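Local coordinates for protein glycosyl hydrolase, family 38 (Enterococcus faecalis, PDB 5KBP) that probably hydrolyses alpha-mannosidic linkages of carbohydrates, as a metal-binding alpha-mannosidase of glycoside hydrolase family 38, at residues Q93-I98 with G131-T136. Residues are numbered along the deposited sequence; the frame is centred on the assembly and turned at random.
Sequences QDDFLI and GNMGQT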
ATOM      1  N   GLN A  93      12.685  16.353   1.148  1.00 42.62           N
ATOM      2  CA  GLN A  93      11.440  16.619   0.447  1.00 48.42           C
ATOM      3  C   GLN A  93      11.670  17.444  -0.812  1.00 53.11           C
ATOM      4  O   GLN A  93      12.761  17.955  -1.071  1.00 63.21           O
ATOM      5  CB  GLN A  93      10.455  17.352   1.365  1.00 51.32           C
ATOM      6  CG  GLN A  93      10.714  18.852   1.484  1.00 59.22           C
ATOM      7  CD  GLN A  93      11.861  19.193   2.418  1.00 67.00           C
ATOM      8  OE1 GLN A  93      12.657  18.329   2.788  1.00 67.81           O
ATOM      9  NE2 GLN A  93      11.946  20.459   2.808  1.00 73.11           N
ATOM     10  N   ASP A  94      10.606  17.565  -1.603  1.00 51.22           N
ATOM     11  CA  ASP A  94      10.509  18.599  -2.619  1.00 54.26           C
ATOM     12  C   ASP A  94       9.911  19.842  -1.974  1.00 51.80           C
ATOM     13  O   ASP A  94       8.875  19.761  -1.307  1.00 47.41           O
ATOM     14  CB  ASP A  94       9.651  18.143  -3.798  1.00 55.90           C
ATOM     15  CG  ASP A  94       9.551  19.198  -4.885  1.00 65.23           C
ATOM     16  OD1 ASP A  94       8.695  20.099  -4.764  1.00 70.98           O
ATOM     17  OD2 ASP A  94      10.334  19.131  -5.855  1.00 69.36           O
ATOM     18  N   ASP A  95      10.565  20.986  -2.173  1.00 61.42           N
ATOM     19  CA  ASP A  95      10.181  22.193  -1.446  1.00 61.31           C
ATOM     20  C   ASP A  95       8.795  22.679  -1.853  1.00 55.96           C
ATOM     21  O   ASP A  95       7.924  22.883  -1.000  1.00 52.91           O
ATOM     22  CB  ASP A  95      11.224  23.289  -1.665  1.00 77.80           C
ATOM     23  CG  ASP A  95      12.397  23.175  -0.709  1.00 92.04           C
ATOM     24  OD1 ASP A  95      12.274  22.439   0.293  1.00 96.38           O
ATOM     25  OD2 ASP A  95      13.435  23.825  -0.951  1.00 98.53           O
ATOM     26  N   PHE A  96       8.567  22.861  -3.154  1.00 53.89           N
ATOM     27  CA  PHE A  96       7.360  23.535  -3.615  1.00 53.85           C
ATOM     28  C   PHE A  96       6.134  22.631  -3.664  1.00 52.53           C
ATOM     29  O   PHE A  96       5.010  23.142  -3.630  1.00 59.10           O
ATOM     30  CB  PHE A  96       7.597  24.141  -5.001  1.00 56.28           C
ATOM     31  CG  PHE A  96       8.608  25.251  -5.014  1.00 66.52           C
ATOM     32  CD1 PHE A  96       8.297  26.493  -4.483  1.00 67.18           C
ATOM     33  CD2 PHE A  96       9.865  25.058  -5.563  1.00 68.50           C
ATOM     34  CE1 PHE A  96       9.223  27.519  -4.493  1.00 65.63           C
ATOM     35  CE2 PHE A  96      10.796  26.081  -5.578  1.00 71.77           C
ATOM     36  CZ  PHE A  96      10.473  27.313  -5.042  1.00 70.52           C
ATOM     37  N   LEU A  97       6.313  21.314  -3.740  1.00 47.63           N
ATOM     38  CA  LEU A  97       5.190  20.411  -3.957  1.00 49.65           C
ATOM     39  C   LEU A  97       4.548  19.905  -2.670  1.00 51.77           C
ATOM     40  O   LEU A  97       3.589  19.130  -2.742  1.00 55.45           O
ATOM     41  CB  LEU A  97       5.627  19.221  -4.817  1.00 48.06           C
ATOM     42  CG  LEU A  97       5.841  19.556  -6.293  1.00 51.80           C
ATOM     43  CD1 LEU A  97       6.202  18.311  -7.085  1.00 56.16           C
ATOM     44  CD2 LEU A  97       4.593  20.213  -6.858  1.00 52.44           C
ATOM     45  N   ILE A  98       5.040  20.314  -1.503  1.00 49.11           N
ATOM     46  CA  ILE A  98       4.392  19.981  -0.242  1.00 48.58           C
ATOM     47  C   ILE A  98       3.979  21.276   0.447  1.00 52.49           C
ATOM     48  O   ILE A  98       4.512  22.354   0.173  1.00 50.21           O
ATOM     49  CB  ILE A  98       5.282  19.126   0.682  1.00 39.34           C
ATOM     50  CG1 ILE A  98       6.442  19.949   1.240  1.00 39.22           C
ATOM     51  CG2 ILE A  98       5.805  17.910  -0.065  1.00 34.29           C
ATOM     52  CD1 ILE A  98       7.268  19.198   2.262  1.00 35.42           C
ATOM     53  N   GLY A 131      14.683  23.137  -7.155  1.00 75.97           N
ATOM     54  CA  GLY A 131      14.293  24.484  -6.790  1.00 75.89           C
ATOM     55  C   GLY A 131      14.075  24.632  -5.299  1.00 69.15           C
ATOM     56  O   GLY A 131      13.500  23.746  -4.659  1.00 73.21           O
ATOM     57  N   ASN A 132      14.530  25.744  -4.731  1.00 61.71           N
ATOM     58  CA  ASN A 132      14.451  25.976  -3.297  1.00 64.59           C
ATOM     59  C   ASN A 132      13.522  27.147  -3.002  1.00 63.49           C
ATOM     60  O   ASN A 132      13.583  28.185  -3.666  1.00 72.31           O
ATOM     61  CB  ASN A 132      15.840  26.239  -2.711  1.00 63.73           C
ATOM     62  CG  ASN A 132      16.694  24.984  -2.662  1.00 69.58           C
ATOM     63  OD1 ASN A 132      16.672  24.244  -1.679  1.00 72.47           O
ATOM     64  ND2 ASN A 132      17.447  24.738  -3.727  1.00 69.75           N
ATOM     65  N   MET A 133      12.665  26.962  -1.999  1.00 55.69           N
ATOM     66  CA  MET A 133      11.689  27.978  -1.629  1.00 60.44           C
ATOM     67  C   MET A 133      12.381  29.256  -1.166  1.00 59.31           C
ATOM     68  O   MET A 133      13.481  29.230  -0.605  1.00 55.11           O
ATOM     69  CB  MET A 133      10.778  27.447  -0.522  1.00 59.92           C
ATOM     70  CG  MET A 133      11.540  26.990   0.710  1.00 64.49           C
ATOM     71  SD  MET A 133      10.514  26.299   2.011  1.00 71.25           S
ATOM     72  CE  MET A 133       9.934  24.803   1.236  1.00 66.63           C
ATOM     73  N   GLY A 134      11.715  30.389  -1.402  1.00 53.51           N
ATOM     74  CA  GLY A 134      12.292  31.670  -1.033  1.00 48.47           C
ATOM     75  C   GLY A 134      12.418  31.873   0.464  1.00 45.41           C
ATOM     76  O   GLY A 134      13.325  32.575   0.921  1.00 48.72           O
ATOM     77  N   GLN A 135      11.525  31.268   1.245  1.00 42.64           N
ATOM     78  CA  GLN A 135      11.528  31.425   2.696  1.00 43.11           C
ATOM     79  C   GLN A 135      12.485  30.474   3.405  1.00 48.61           C
ATOM     80  O   GLN A 135      12.382  30.325   4.628  1.00 42.19           O
ATOM     81  CB  GLN A 135      10.112  31.236   3.249  1.00 45.38           C
ATOM     82  CG  GLN A 135       9.177  32.415   3.024  1.00 44.14           C
ATOM     83  CD  GLN A 135       9.386  33.539   4.026  1.00 45.45           C
ATOM     84  OE1 GLN A 135      10.465  33.685   4.601  1.00 42.89           O
ATOM     85  NE2 GLN A 135       8.346  34.336   4.244  1.00 49.35           N
ATOM     86  N   THR A 136      13.405  29.837   2.679  1.00 50.42           N
ATOM     87  CA  THR A 136      14.341  28.911   3.317  1.00 49.24           C
ATOM     88  C   THR A 136      15.146  29.553   4.441  1.00 48.23           C
ATOM     89  O   THR A 136      15.249  28.940   5.518  1.00 52.05           O
ATOM     90  CB  THR A 136      15.268  28.292   2.263  1.00 46.22           C
ATOM     91  OG1 THR A 136      14.488  27.709   1.214  1.00 48.48           O
ATOM     92  CG2 THR A 136      16.138  27.218   2.892  1.00 37.40           C
TER
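Asp95 reaches the backbone of residues 131-136 with its carboxylate, where Asp95 OD2 accepts a weak hydrogen bond from Met133 N (3.4 Å, N-H...O 156°). The same oxygen lies 3.3 Å from Asn132 CA and equally close to Asn132 OD1; the latter pair are both acceptors and do not bond, and the carboxylate and amide planes stand 69° apart. Asp95 OD1 lies 3.5 Å from Met133 CE, the methyl end of that side chain. Met133 crosses Asp95 at about a right angle: its CG sits between the backbone N and the carbonyl carbon, and a bend at chi3 (67°) brings CE against CB and CG of the aspartate as well.

The ring of Phe96 packs against the backbone of Gly131, Asn132 and Met133, lying obliquely to it. Phe96 CE2 packs 3.6 Å from Gly131 C, CZ approaches Asn132 O, and CE1 comes near Met133 CA and CB. A CB on Gly131 would come tight against Phe96 CE2, and at these backbone angles it would also jam against the carbonyl O of the preceding residue. Outside the two segments, the ring of Phe96 also meets that of His714, which falls in a C-terminal family 38 region, so the contact borders another part of the fold.

Both segments are buried in the family 38 N-terminal domain, each leading into a helix: loop residues 93-98 precede helix 100-117, while residues 131-135 are loop after strand 124-126 and Thr136 opens helix 136-141, with Gln135 as N-cap. Asn103 of helix 100-117 touches both Asp95 and Met133.

Within the loops, Asp94 OD1 accepts from Leu97 N (2.9 Å), an Asx motif. Met133 to Thr136 form a type I turn, in which Thr136 OG1 donates to Met133 O (2.6 Å) from outside the carbonyl plane.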